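Local coordinates for protein succinate-semialdehyde dehydrogenase (Synechococcus sp., PDB 4ITA) that catalyses the oxidation of succinic semialdehyde to succinate, probably with NADP+ as the hydride acceptor, and belongs to the aldehyde dehydrogenase family, at residues 68-73 with 162-167; 167-172 with 182-187; 77-82 with 295-300; 59-64 with 88-93; 307-312 with 339-344. All blocks are in the same frame, centred on the assembly; numbering follows the deposited sequence.

How the contacts relate
Burial and bonding vary together only in part among these five contacts. Contacts 2 and 4 are buried, whereas contacts 1, 3 and 5 are partly open. Helix 162-175 serves contacts 1 and 2, which share Ala167 and the Ala165-Thr184 bond; helix 79-103 serves contacts 3 and 4. Contacts 1 and 4 are largely apolar helix packing without a bond between their segments. Contact 2 adds a carboxylate bound to a strand amide, and contact 3, at a helix start facing a loop, relies on a backbone bond and waters. Contact 5, which touches none of the others, lays an aromatic ring on a peptide. Contacts 1 and 3 meet through Thr72 and Lys77, and contacts 2 and 4 through Ile171.

Contact 1 of 5, residues 68-73 with 162-167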
# COMPACT_ATOMS: atom_id res chain seq x y z
N ALA A 68 -24.74 -5.41 21.57
CA ALA A 68 -24.65 -6.83 21.24
C ALA A 68 -25.98 -7.37 20.71
O ALA A 68 -26.00 -8.18 19.79
CB ALA A 68 -24.20 -7.62 22.45
N GLU A 69 -27.09 -6.91 21.27
CA GLU A 69 -28.40 -7.37 20.83
C GLU A 69 -28.65 -6.97 19.38
O GLU A 69 -29.28 -7.71 18.62
CB GLU A 69 -29.51 -6.83 21.73
CG GLU A 69 -30.89 -7.39 21.40
CD GLU A 69 -31.95 -6.95 22.39
OE1 GLU A 69 -31.73 -5.96 23.11
OE2 GLU A 69 -33.01 -7.62 22.45
N ILE A 70 -28.16 -5.79 18.99
CA ILE A 70 -28.32 -5.35 17.61
C ILE A 70 -27.56 -6.30 16.69
O ILE A 70 -28.11 -6.75 15.67
CB ILE A 70 -27.82 -3.91 17.38
CG1 ILE A 70 -28.54 -2.93 18.32
CG2 ILE A 70 -28.04 -3.50 15.93
CD1 ILE A 70 -27.95 -1.53 18.26
N MET A 71 -26.32 -6.62 17.05
CA MET A 71 -25.48 -7.53 16.26
C MET A 71 -26.15 -8.89 16.10
O MET A 71 -26.28 -9.42 15.00
CB MET A 71 -24.10 -7.71 16.89
CG MET A 71 -23.24 -6.44 16.99
SD MET A 71 -21.55 -6.73 17.60
CE MET A 71 -21.49 -5.60 19.00
N THR A 72 -26.57 -9.47 17.22
CA THR A 72 -27.22 -10.78 17.21
C THR A 72 -28.50 -10.79 16.38
O THR A 72 -28.73 -11.71 15.60
CB THR A 72 -27.51 -11.24 18.65
OG1 THR A 72 -26.27 -11.36 19.35
CG2 THR A 72 -28.25 -12.57 18.66
N THR A 73 -29.32 -9.75 16.53
CA THR A 73 -30.56 -9.67 15.78
C THR A 73 -30.30 -9.63 14.27
O THR A 73 -30.99 -10.29 13.50
CB THR A 73 -31.35 -8.42 16.18
OG1 THR A 73 -31.71 -8.52 17.56
CG2 THR A 73 -32.61 -8.26 15.34
N PRO A 162 -27.61 -2.82 8.55
CA PRO A 162 -27.83 -1.37 8.59
C PRO A 162 -27.97 -0.82 10.01
O PRO A 162 -27.49 0.29 10.27
CB PRO A 162 -29.13 -1.19 7.79
CG PRO A 162 -29.84 -2.49 7.93
CD PRO A 162 -28.76 -3.52 7.94
N GLN A 163 -28.61 -1.54 10.92
CA GLN A 163 -28.72 -1.03 12.29
C GLN A 163 -27.37 -0.96 12.99
O GLN A 163 -27.12 -0.02 13.75
CB GLN A 163 -29.73 -1.83 13.11
CG GLN A 163 -31.15 -1.75 12.58
CD GLN A 163 -32.13 -2.43 13.50
OE1 GLN A 163 -32.18 -2.15 14.70
NE2 GLN A 163 -32.91 -3.36 12.95
N CYS A 164 -26.50 -1.93 12.75
CA CYS A 164 -25.15 -1.86 13.29
C CYS A 164 -24.41 -0.65 12.73
O CYS A 164 -23.77 0.10 13.47
CB CYS A 164 -24.35 -3.13 12.98
SG CYS A 164 -24.90 -4.61 13.85
N ALA A 165 -24.53 -0.46 11.42
CA ALA A 165 -23.87 0.65 10.76
C ALA A 165 -24.34 2.01 11.30
O ALA A 165 -23.54 2.90 11.58
CB ALA A 165 -24.07 0.55 9.27
N LEU A 166 -25.65 2.15 11.48
CA LEU A 166 -26.20 3.39 12.05
C LEU A 166 -25.78 3.56 13.51
O LEU A 166 -25.50 4.68 13.95
CB LEU A 166 -27.72 3.41 11.91
CG LEU A 166 -28.21 3.47 10.47
CD1 LEU A 166 -29.70 3.19 10.40
CD2 LEU A 166 -27.87 4.82 9.84
N ALA A 167 -25.73 2.47 14.25
CA ALA A 167 -25.32 2.53 15.66
C ALA A 167 -23.89 3.03 15.82
O ALA A 167 -23.60 3.81 16.73
CB ALA A 167 -25.50 1.18 16.34
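Ile70 and Cys164 form the tight part of this helix pair, where the segments 68-73 and 162-167 run nearly antiparallel at 154° with their axes 9.2 Å apart. The branch methyl does most of the work: with CG1 of Ile70 anti to the carbonyl carbon (chi1 -57°), CG2 is left anti to the backbone N and reaches across to the facing helix. There Ile70 CG2 rests 3.7 Å from Gln163 CB and 3.9 Å from Cys164 SG. The thiol in turn leans on the backbone of the first helix, with Cys164 SG 3.8 Å from Met71 CA, and the Met71 CG methylene closes over it at a similar range. Sulfur thus acts here as an apolar filler between two side chains and a main chain.

The packing is slacker toward the partly exposed side. Ile70 CD1, the far end of the same side chain, finds Ala167 CB at 4.1 Å, and Gln163 contributes its CB to the contact while its amide NE2 turns to Thr7 OG1.

Polar bonds lie just beyond this apolar patch. The carboxylate of Glu74 accepts from the N-H groups of both Gln163 and Cys164, a pairing that the N-terminal end of a helix dipole would favour. Helix 64-75 is backed on its other flank by helix 79-103, where Ala68 touches Ala82 and Ile83, while Ala165 O takes the hydroxyl of Thr184 from strand 182-185.

Contact 2 of 5, residues 167-172 with 182-187; sequences AVEAIL and FQTLLI. With EDO (1,2-ethanediol), chain E.
Glu169 and Thr184 are the residues nearest in backbone where helix segment 167-172 runs back against strand 182-185, the two directions 163° apart and the axes 7.9 Å from each other. Glu169 spans the gap with an extended chain, CG anti to the backbone N (chi1 -180°). Its OE1 accepts from Thr184 N at 2.8 Å, nearly straight at 164°, through the anti lone pair, the one turned away from the other oxygen. A water donates to the same Glu169 OE1 at 2.7 Å and also to Thr184 O, so a two-armed bridge joins the carboxylate to both polar backbone atoms of one strand residue.

Beside this polar grip lies an apolar one. Leu172 CD1 sits over one face of the Phe182 ring, 3.7 Å from its centroid, in a CH-pi contact displaced toward the CG side of the ring. Val168 CG1 comes obliquely to the far end of the same ring and meets Phe182 CZ at 3.9 Å. An ethanediol, probably left from crystallisation, lies at the Phe182 end of the contact, where its O2 accepts from Phe182 N at 3.0 Å; it also bonds to Pro178 O.

The pair belongs to a beta-alpha-beta unit of the Rossmann-type fold: strand 152-156, helix 162-175, strand 182-185. Gln183 and Leu185 bond through their backbones to the parallel strand 152-156, Gln183 packs on helix 24-41 on the sheet's other side, and helix 137-149 supplies Phe142 and Ala143 to cover Phe182.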
# COMPACT_ATOMS: atom_id res chain seq x y z
N ALA A 167 -25.73 2.47 14.25
CA ALA A 167 -25.32 2.53 15.66
C ALA A 167 -23.89 3.03 15.82
O ALA A 167 -23.60 3.81 16.73
CB ALA A 167 -25.50 1.18 16.34
N VAL A 168 -22.98 2.59 14.95
CA VAL A 168 -21.60 3.05 15.05
C VAL A 168 -21.51 4.56 14.83
O VAL A 168 -20.84 5.26 15.59
CB VAL A 168 -20.67 2.30 14.07
CG1 VAL A 168 -19.30 2.97 14.01
CG2 VAL A 168 -20.55 0.84 14.48
N GLU A 169 -22.22 5.07 13.82
CA GLU A 169 -22.25 6.52 13.63
C GLU A 169 -22.83 7.23 14.85
O GLU A 169 -22.30 8.24 15.28
CB GLU A 169 -23.02 6.91 12.36
CG GLU A 169 -23.04 8.43 12.18
CD GLU A 169 -23.80 8.95 10.97
OE1 GLU A 169 -23.63 8.43 9.85
OE2 GLU A 169 -24.54 9.94 11.12
N ALA A 170 -23.91 6.68 15.41
CA ALA A 170 -24.55 7.30 16.58
C ALA A 170 -23.62 7.32 17.79
O ALA A 170 -23.61 8.28 18.55
CB ALA A 170 -25.85 6.59 16.91
N ILE A 171 -22.83 6.27 17.98
CA ILE A 171 -21.86 6.23 19.06
C ILE A 171 -20.84 7.35 18.89
O ILE A 171 -20.52 8.07 19.83
CB ILE A 171 -21.11 4.87 19.10
CG1 ILE A 171 -22.06 3.78 19.60
CG2 ILE A 171 -19.89 4.95 20.01
CD1 ILE A 171 -21.57 2.37 19.32
N LEU A 172 -20.35 7.52 17.67
CA LEU A 172 -19.33 8.52 17.41
C LEU A 172 -19.88 9.96 17.52
O LEU A 172 -19.16 10.86 17.99
CB LEU A 172 -18.64 8.26 16.06
CG LEU A 172 -17.88 6.93 16.04
CD1 LEU A 172 -17.41 6.62 14.62
CD2 LEU A 172 -16.69 6.95 16.97
N PHE A 182 -17.32 11.19 10.66
CA PHE A 182 -17.64 9.80 10.36
C PHE A 182 -19.07 9.74 9.85
O PHE A 182 -19.98 10.23 10.51
CB PHE A 182 -17.48 8.89 11.59
CG PHE A 182 -17.70 7.43 11.29
CD1 PHE A 182 -18.98 6.90 11.17
CD2 PHE A 182 -16.62 6.59 11.14
CE1 PHE A 182 -19.17 5.55 10.89
CE2 PHE A 182 -16.80 5.24 10.86
CZ PHE A 182 -18.08 4.72 10.73
N GLN A 183 -19.27 9.12 8.69
CA GLN A 183 -20.62 8.99 8.16
C GLN A 183 -20.86 7.59 7.63
O GLN A 183 -20.09 7.08 6.82
CB GLN A 183 -20.88 10.00 7.04
CG GLN A 183 -20.87 11.46 7.48
CD GLN A 183 -21.07 12.40 6.31
OE1 GLN A 183 -22.19 12.86 6.03
NE2 GLN A 183 -19.99 12.68 5.59
N THR A 184 -21.95 6.99 8.09
CA THR A 184 -22.44 5.75 7.54
C THR A 184 -23.23 6.00 6.26
O THR A 184 -24.14 6.83 6.24
CB THR A 184 -23.32 5.05 8.57
OG1 THR A 184 -22.46 4.51 9.58
CG2 THR A 184 -24.14 3.92 7.94
N LEU A 185 -22.85 5.30 5.20
CA LEU A 185 -23.55 5.38 3.92
C LEU A 185 -24.40 4.14 3.75
O LEU A 185 -23.87 3.03 3.58
CB LEU A 185 -22.57 5.49 2.75
CG LEU A 185 -21.50 6.58 2.85
CD1 LEU A 185 -20.63 6.56 1.60
CD2 LEU A 185 -22.12 7.96 3.04
N LEU A 186 -25.72 4.30 3.80
CA LEU A 186 -26.62 3.19 3.52
C LEU A 186 -26.71 3.03 2.01
O LEU A 186 -27.60 3.59 1.36
CB LEU A 186 -28.00 3.43 4.14
CG LEU A 186 -28.03 3.46 5.67
CD1 LEU A 186 -29.49 3.58 6.16
CD2 LEU A 186 -27.36 2.23 6.27
N ILE A 187 -25.75 2.31 1.45
CA ILE A 187 -25.65 2.14 0.00
C ILE A 187 -25.27 0.71 -0.34
O ILE A 187 -24.67 0.00 0.49
CB ILE A 187 -24.62 3.11 -0.63
CG1 ILE A 187 -23.19 2.83 -0.13
CG2 ILE A 187 -25.03 4.56 -0.41
CD1 ILE A 187 -22.12 3.70 -0.79
C1 EDO E . -20.82 11.11 13.63
O1 EDO E . -21.74 12.18 13.42
C2 EDO E . -19.43 11.65 13.93
O2 EDO E . -18.94 12.45 12.84
O HOH W 1 -24.38 9.35 7.40

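Contact 3 of 5, residues 77-82 with 295-300; sequences KTHQSA and DPMAPE
Pro296 opens the contact against Lys77 and Thr78, held in place by the turn that Asp295 starts. Asp295 OD1 accepts from Met297 N at 3.0 Å, an Asx turn laid over the type I beta turn 295-298. Within it, Pro296 CB packs 3.5 Å from Lys77 O, and the proline carbonyl then faces the start of helix 79-103. His79 N donates to Pro296 O at 2.8 Å, almost linearly (173°), although the donor stands 40° out of the carbonyl plane. The CA of Thr78, the N-cap residue, adds a CA-H...O contact to this oxygen.

Met297 comes next. Its chain is bent at chi2 and chi3, and chi3 of -55° carries CE over one face of the His79 imidazole, 3.9 Å from the ring centroid, in a CH-pi contact; SD lies more obliquely. The carbonyl O of Met297 receives a water that also bonds to His79 ND1 and Gln80 OE1. Farther on, Pro299 CA lies 4.0 Å from Gln80 CG, at the solvent-exposed end of the contact.

His79 NE2 donates to Ser65 O, so both ring nitrogens have partners and Met297 CE covers one face. The first free amides of a helix need acceptors, and here Pro296 O and a second water serve the first two, those of His79 and Gln80. The segments are thus joined by a backbone bond, waters and a covered ring, with no salt bridge between them.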
# COMPACT_ATOMS: atom_id res chain seq x y z
N LYS A 77 -24.76 -13.90 15.36
CA LYS A 77 -23.72 -14.36 16.29
C LYS A 77 -24.29 -14.38 17.71
O LYS A 77 -25.24 -13.66 18.01
CB LYS A 77 -22.46 -13.49 16.21
CG LYS A 77 -22.55 -12.16 16.95
CD LYS A 77 -21.32 -11.30 16.68
CE LYS A 77 -20.13 -11.81 17.45
NZ LYS A 77 -18.84 -11.45 16.79
N THR A 78 -23.73 -15.22 18.59
CA THR A 78 -24.28 -15.30 19.94
C THR A 78 -24.19 -13.95 20.64
O THR A 78 -23.25 -13.17 20.42
CB THR A 78 -23.57 -16.35 20.81
OG1 THR A 78 -22.21 -15.95 21.02
CG2 THR A 78 -23.62 -17.72 20.16
N HIS A 79 -25.18 -13.66 21.47
CA HIS A 79 -25.20 -12.42 22.22
C HIS A 79 -23.95 -12.29 23.09
O HIS A 79 -23.36 -11.21 23.21
CB HIS A 79 -26.47 -12.35 23.07
CG HIS A 79 -26.64 -11.05 23.79
ND1 HIS A 79 -26.65 -10.95 25.17
CD2 HIS A 79 -26.83 -9.79 23.33
CE1 HIS A 79 -26.82 -9.69 25.52
NE2 HIS A 79 -26.94 -8.97 24.42
N GLN A 80 -23.51 -13.40 23.67
CA GLN A 80 -22.31 -13.38 24.50
C GLN A 80 -21.06 -13.01 23.71
O GLN A 80 -20.23 -12.23 24.18
CB GLN A 80 -22.13 -14.70 25.25
CG GLN A 80 -23.22 -14.96 26.29
CD GLN A 80 -23.36 -13.84 27.31
OE1 GLN A 80 -24.45 -13.33 27.55
NE2 GLN A 80 -22.24 -13.47 27.94
N SER A 81 -20.92 -13.57 22.51
CA SER A 81 -19.76 -13.22 21.67
C SER A 81 -19.88 -11.78 21.14
O SER A 81 -18.87 -11.12 20.92
CB SER A 81 -19.54 -14.22 20.53
OG SER A 81 -20.59 -14.20 19.59
N ALA A 82 -21.11 -11.30 20.96
CA ALA A 82 -21.33 -9.92 20.54
C ALA A 82 -20.98 -8.93 21.66
O ALA A 82 -20.49 -7.83 21.39
CB ALA A 82 -22.75 -9.71 20.03
N ASP A 295 -30.98 -20.55 19.69
CA ASP A 295 -31.20 -19.11 19.67
C ASP A 295 -29.95 -18.41 20.18
O ASP A 295 -29.54 -18.63 21.31
CB ASP A 295 -32.39 -18.76 20.57
CG ASP A 295 -32.86 -17.31 20.41
OD1 ASP A 295 -32.07 -16.46 19.96
OD2 ASP A 295 -34.03 -17.03 20.73
N PRO A 296 -29.34 -17.56 19.35
CA PRO A 296 -28.10 -16.90 19.77
C PRO A 296 -28.27 -15.91 20.92
O PRO A 296 -27.29 -15.56 21.58
CB PRO A 296 -27.62 -16.20 18.49
CG PRO A 296 -28.87 -15.98 17.68
CD PRO A 296 -29.71 -17.21 17.96
N MET A 297 -29.51 -15.49 21.20
CA MET A 297 -29.74 -14.63 22.35
C MET A 297 -29.62 -15.37 23.69
O MET A 297 -29.39 -14.74 24.72
CB MET A 297 -31.10 -13.92 22.26
CG MET A 297 -31.14 -12.73 21.31
SD MET A 297 -30.02 -11.33 21.69
CE MET A 297 -30.47 -10.91 23.37
N ALA A 298 -29.76 -16.69 23.67
CA ALA A 298 -29.62 -17.49 24.89
C ALA A 298 -28.15 -17.65 25.27
O ALA A 298 -27.34 -18.03 24.44
CB ALA A 298 -30.28 -18.85 24.71
N PRO A 299 -27.81 -17.38 26.54
CA PRO A 299 -26.39 -17.39 26.94
C PRO A 299 -25.70 -18.75 26.83
O PRO A 299 -24.47 -18.81 26.74
CB PRO A 299 -26.43 -16.93 28.40
CG PRO A 299 -27.84 -17.19 28.85
CD PRO A 299 -28.69 -16.96 27.64
N GLU A 300 -26.48 -19.82 26.81
CA GLU A 300 -25.93 -21.17 26.74
C GLU A 300 -25.63 -21.61 25.30
O GLU A 300 -24.99 -22.64 25.07
CB GLU A 300 -26.89 -22.16 27.39
CG GLU A 300 -28.22 -22.28 26.66
CD GLU A 300 -29.29 -21.32 27.17
OE1 GLU A 300 -30.46 -21.46 26.76
OE2 GLU A 300 -28.96 -20.43 28.00
O HOH W 2 -27.18 -13.62 26.31
O HOH W 3 -25.35 -15.77 23.88

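Contact 4 of 5, residues 59-64 with 88-93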
# COMPACT_ATOMS: atom_id res chain seq x y z
N ILE A 59 -18.88 4.68 25.92
CA ILE A 59 -20.22 4.35 25.44
C ILE A 59 -20.33 2.86 25.13
O ILE A 59 -21.29 2.20 25.55
CB ILE A 59 -20.58 5.20 24.20
CG1 ILE A 59 -20.76 6.66 24.59
CG2 ILE A 59 -21.85 4.66 23.55
CD1 ILE A 59 -20.76 7.63 23.42
N LEU A 60 -19.35 2.32 24.42
CA LEU A 60 -19.32 0.88 24.13
C LEU A 60 -19.26 0.03 25.40
O LEU A 60 -19.91 -1.01 25.49
CB LEU A 60 -18.12 0.57 23.23
CG LEU A 60 -18.26 1.01 21.78
CD1 LEU A 60 -16.89 1.18 21.15
CD2 LEU A 60 -19.08 -0.01 20.99
N GLU A 61 -18.48 0.48 26.38
CA GLU A 61 -18.32 -0.23 27.65
C GLU A 61 -19.58 -0.22 28.50
O GLU A 61 -19.88 -1.18 29.21
CB GLU A 61 -17.13 0.34 28.43
CG GLU A 61 -15.78 -0.01 27.82
CD GLU A 61 -14.68 1.00 28.15
OE1 GLU A 61 -14.94 1.97 28.89
OE2 GLU A 61 -13.55 0.82 27.66
N ARG A 62 -20.34 0.87 28.43
CA ARG A 62 -21.56 0.98 29.22
C ARG A 62 -22.71 0.16 28.63
O ARG A 62 -23.42 -0.53 29.36
CB ARG A 62 -21.99 2.44 29.34
CG ARG A 62 -23.27 2.59 30.14
CD ARG A 62 -23.72 4.03 30.25
NE ARG A 62 -24.99 4.11 30.98
CZ ARG A 62 -25.61 5.25 31.27
NH1 ARG A 62 -25.09 6.41 30.92
NH2 ARG A 62 -26.76 5.21 31.93
N ASP A 63 -22.91 0.27 27.32
CA ASP A 63 -24.10 -0.29 26.69
C ASP A 63 -23.78 -1.54 25.87
O ASP A 63 -24.43 -1.80 24.85
CB ASP A 63 -24.81 0.78 25.85
CG ASP A 63 -25.36 1.93 26.70
OD1 ASP A 63 -25.82 1.67 27.82
OD2 ASP A 63 -25.33 3.09 26.24
N THR A 64 -22.82 -2.32 26.33
CA THR A 64 -22.35 -3.50 25.60
C THR A 64 -23.48 -4.47 25.25
O THR A 64 -23.55 -4.97 24.13
CB THR A 64 -21.20 -4.22 26.37
OG1 THR A 64 -20.52 -5.13 25.50
CG2 THR A 64 -21.70 -4.97 27.58
N LYS A 88 -14.17 -5.47 22.68
CA LYS A 88 -12.95 -5.37 21.91
C LYS A 88 -12.93 -4.08 21.08
O LYS A 88 -11.87 -3.48 20.87
CB LYS A 88 -12.79 -6.60 21.02
CG LYS A 88 -11.39 -6.83 20.50
CD LYS A 88 -11.33 -8.12 19.72
CE LYS A 88 -9.94 -8.39 19.20
NZ LYS A 88 -9.85 -9.77 18.65
N SER A 89 -14.11 -3.66 20.62
CA SER A 89 -14.27 -2.38 19.93
C SER A 89 -13.83 -1.21 20.83
O SER A 89 -13.12 -0.30 20.39
CB SER A 89 -15.71 -2.19 19.47
OG SER A 89 -16.06 -3.17 18.50
N ALA A 90 -14.26 -1.24 22.09
CA ALA A 90 -13.81 -0.24 23.06
C ALA A 90 -12.30 -0.29 23.21
O ALA A 90 -11.64 0.75 23.30
CB ALA A 90 -14.49 -0.45 24.39
N LEU A 91 -11.75 -1.50 23.24
CA LEU A 91 -10.32 -1.67 23.47
C LEU A 91 -9.49 -1.02 22.37
O LEU A 91 -8.47 -0.40 22.66
CB LEU A 91 -10.00 -3.16 23.58
CG LEU A 91 -8.63 -3.57 24.10
CD1 LEU A 91 -8.52 -3.22 25.58
CD2 LEU A 91 -8.43 -5.07 23.86
N VAL A 92 -9.89 -1.16 21.11
CA VAL A 92 -9.08 -0.57 20.04
C VAL A 92 -9.22 0.96 20.04
O VAL A 92 -8.28 1.67 19.69
CB VAL A 92 -9.36 -1.21 18.64
CG1 VAL A 92 -10.77 -0.90 18.16
CG2 VAL A 92 -8.30 -0.77 17.64
N CYS A 93 -10.38 1.47 20.46
CA CYS A 93 -10.53 2.91 20.65
C CYS A 93 -9.53 3.41 21.68
O CYS A 93 -8.82 4.40 21.46
CB CYS A 93 -11.95 3.26 21.09
SG CYS A 93 -13.19 3.09 19.78
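Leu60 presses on the backbone of the facing helix at Ala90, where the CA atoms of the two residues come within 5.7 Å. With Leu60 CG anti to the carbonyl carbon (chi1 -74°), CD1 reaches the backbone between Ser89 and Ala90, 3.7 Å from Ala90 N and 3.9 Å from Ser89 CB, while Leu60 CB meets Ala90 CB at 3.9 Å. The small methyl of Ala90 is consistent with the close approach of the backbones. Glu61 lies against the same methyl, with CG and then OE2 touching it, the latter 3.6 Å from Ala90 CB. Cys93 SG is a more distant neighbour of Leu60 CD1.

The contact joins helices 46-62 and 79-103 of the N-terminal helical part of the aldehyde dehydrogenase fold, linked in the chain by helix 64-75.

Farther out, polar groups fix the participants. The carboxylate of Glu61 forms a salt bridge through OE2 with Arg94 NE, one turn along the facing helix from Ala90, and this holds the Glu61 chain across the alanine. Ser89 turns CB to Leu60, and its OG is hydrogen-bonded to Glu85 O in the preceding turn. Phe140 of helix 137-149 covers Leu60, Ser89 and Cys93 together, and Ile171 of helix 162-175 also touches Leu60.

Contact 5 of 5, residues 307-312 with 339-344. With EDO (1,2-ethanediol), chain G.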
# COMPACT_ATOMS: atom_id res chain seq x y z
N ALA A 307 -25.37 -16.25 8.90
CA ALA A 307 -25.93 -14.90 8.82
C ALA A 307 -26.96 -14.71 7.73
O ALA A 307 -27.85 -13.87 7.87
CB ALA A 307 -24.84 -13.88 8.68
N THR A 308 -26.84 -15.44 6.63
CA THR A 308 -27.72 -15.22 5.48
C THR A 308 -28.10 -16.53 4.81
O THR A 308 -27.41 -17.54 4.97
CB THR A 308 -27.07 -14.33 4.39
OG1 THR A 308 -26.08 -15.08 3.67
CG2 THR A 308 -26.42 -13.07 4.98
N GLU A 309 -29.19 -16.52 4.05
CA GLU A 309 -29.57 -17.71 3.30
C GLU A 309 -28.52 -18.07 2.25
O GLU A 309 -28.29 -19.24 1.96
CB GLU A 309 -30.95 -17.53 2.65
CG GLU A 309 -31.48 -18.79 1.97
CD GLU A 309 -33.00 -18.83 1.87
OE1 GLU A 309 -33.65 -17.87 2.31
OE2 GLU A 309 -33.54 -19.83 1.35
N GLY A 310 -27.87 -17.05 1.69
CA GLY A 310 -26.82 -17.26 0.71
C GLY A 310 -25.63 -18.03 1.25
O GLY A 310 -25.11 -18.93 0.59
N ILE A 311 -25.18 -17.68 2.45
CA ILE A 311 -24.10 -18.41 3.09
C ILE A 311 -24.51 -19.86 3.35
O ILE A 311 -23.73 -20.79 3.10
CB ILE A 311 -23.67 -17.75 4.43
CG1 ILE A 311 -23.09 -16.36 4.17
CG2 ILE A 311 -22.66 -18.63 5.16
CD1 ILE A 311 -21.79 -16.39 3.39
N LEU A 312 -25.73 -20.04 3.83
CA LEU A 312 -26.26 -21.38 4.06
C LEU A 312 -26.29 -22.20 2.77
O LEU A 312 -25.87 -23.36 2.76
CB LEU A 312 -27.66 -21.29 4.68
CG LEU A 312 -28.33 -22.64 4.95
CD1 LEU A 312 -27.55 -23.46 5.96
CD2 LEU A 312 -29.77 -22.46 5.41
N ALA A 339 -36.51 -23.44 11.49
CA ALA A 339 -36.52 -22.05 11.08
C ALA A 339 -35.15 -21.41 11.32
O ALA A 339 -34.48 -21.73 12.30
CB ALA A 339 -37.59 -21.28 11.84
N GLY A 340 -34.77 -20.52 10.42
CA GLY A 340 -33.48 -19.85 10.54
C GLY A 340 -32.41 -20.57 9.74
O GLY A 340 -32.56 -21.74 9.39
N TYR A 341 -31.31 -19.88 9.48
CA TYR A 341 -30.29 -20.39 8.56
C TYR A 341 -29.27 -21.30 9.26
O TYR A 341 -28.07 -21.04 9.20
CB TYR A 341 -29.58 -19.23 7.86
CG TYR A 341 -30.51 -18.17 7.31
CD1 TYR A 341 -31.64 -18.52 6.58
CD2 TYR A 341 -30.26 -16.82 7.53
CE1 TYR A 341 -32.49 -17.55 6.08
CE2 TYR A 341 -31.10 -15.85 7.03
CZ TYR A 341 -32.21 -16.22 6.30
OH TYR A 341 -33.05 -15.24 5.81
N PHE A 342 -29.75 -22.35 9.91
CA PHE A 342 -28.92 -23.19 10.75
C PHE A 342 -28.17 -24.27 9.97
O PHE A 342 -28.77 -25.01 9.19
CB PHE A 342 -29.74 -23.83 11.88
CG PHE A 342 -30.10 -22.87 12.98
CD1 PHE A 342 -31.29 -22.16 12.96
CD2 PHE A 342 -29.23 -22.69 14.05
CE1 PHE A 342 -31.61 -21.28 13.98
CE2 PHE A 342 -29.54 -21.81 15.07
CZ PHE A 342 -30.74 -21.11 15.04
N TYR A 343 -26.87 -24.34 10.21
CA TYR A 343 -26.01 -25.40 9.69
C TYR A 343 -25.17 -25.93 10.86
O TYR A 343 -24.60 -25.14 11.61
CB TYR A 343 -25.10 -24.88 8.58
CG TYR A 343 -24.55 -25.98 7.70
CD1 TYR A 343 -25.23 -26.40 6.57
CD2 TYR A 343 -23.36 -26.61 8.02
CE1 TYR A 343 -24.75 -27.41 5.78
CE2 TYR A 343 -22.87 -27.64 7.23
CZ TYR A 343 -23.56 -28.03 6.11
OH TYR A 343 -23.06 -29.04 5.32
N PRO A 344 -25.12 -27.26 11.04
CA PRO A 344 -24.48 -27.82 12.24
C PRO A 344 -22.96 -27.91 12.12
O PRO A 344 -22.43 -27.95 11.01
CB PRO A 344 -25.06 -29.24 12.28
CG PRO A 344 -25.21 -29.59 10.84
CD PRO A 344 -25.67 -28.31 10.17
C1 EDO G . -34.25 -21.05 5.95
O1 EDO G . -33.26 -22.05 6.25
C2 EDO G . -35.34 -21.09 7.01
O2 EDO G . -35.56 -22.45 7.40
O HOH W 4 -30.88 -14.13 3.97
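Two torsions bring Tyr341 against segment 307-312: chi1 (-47°) sets its CG toward that segment, anti to the carbonyl carbon, and chi2 (-46°) turns the ring face onto the Thr308-Glu309 peptide, which opens helix 309-325. Thr308 C and Glu309 N both lie 3.5 Å above the plane of the Tyr341 ring, the nitrogen over its centre, and the peptide bond therefore runs level with the ring. Glu309 CB adds a CH-pi contact on this same face, 4.2 Å from the ring centroid.

Leu312, its CG anti to the backbone N (chi1 179°), wedges into the rest of the loop. Its CD2 packs 3.8 Å from Tyr341 CA, and Leu312 CD1 lies 3.8 Å from Tyr343 CD1, at the edge of that ring. Thr308 is the N-cap: its OG1 accepts from Ile311 N at 3.0 Å.

The amide of Glu309 directs its hydrogen to a water at 2.9 Å from N, and this water also makes a weak bond with Tyr341 OH. The peptide thus lies face-on over the ring, nearly parallel to it, while its N-H is served by solvent: a tyrosine ring covers the first peptide of an N-capped helix, near the NADPH about 7 Å from the Thr308 side chain.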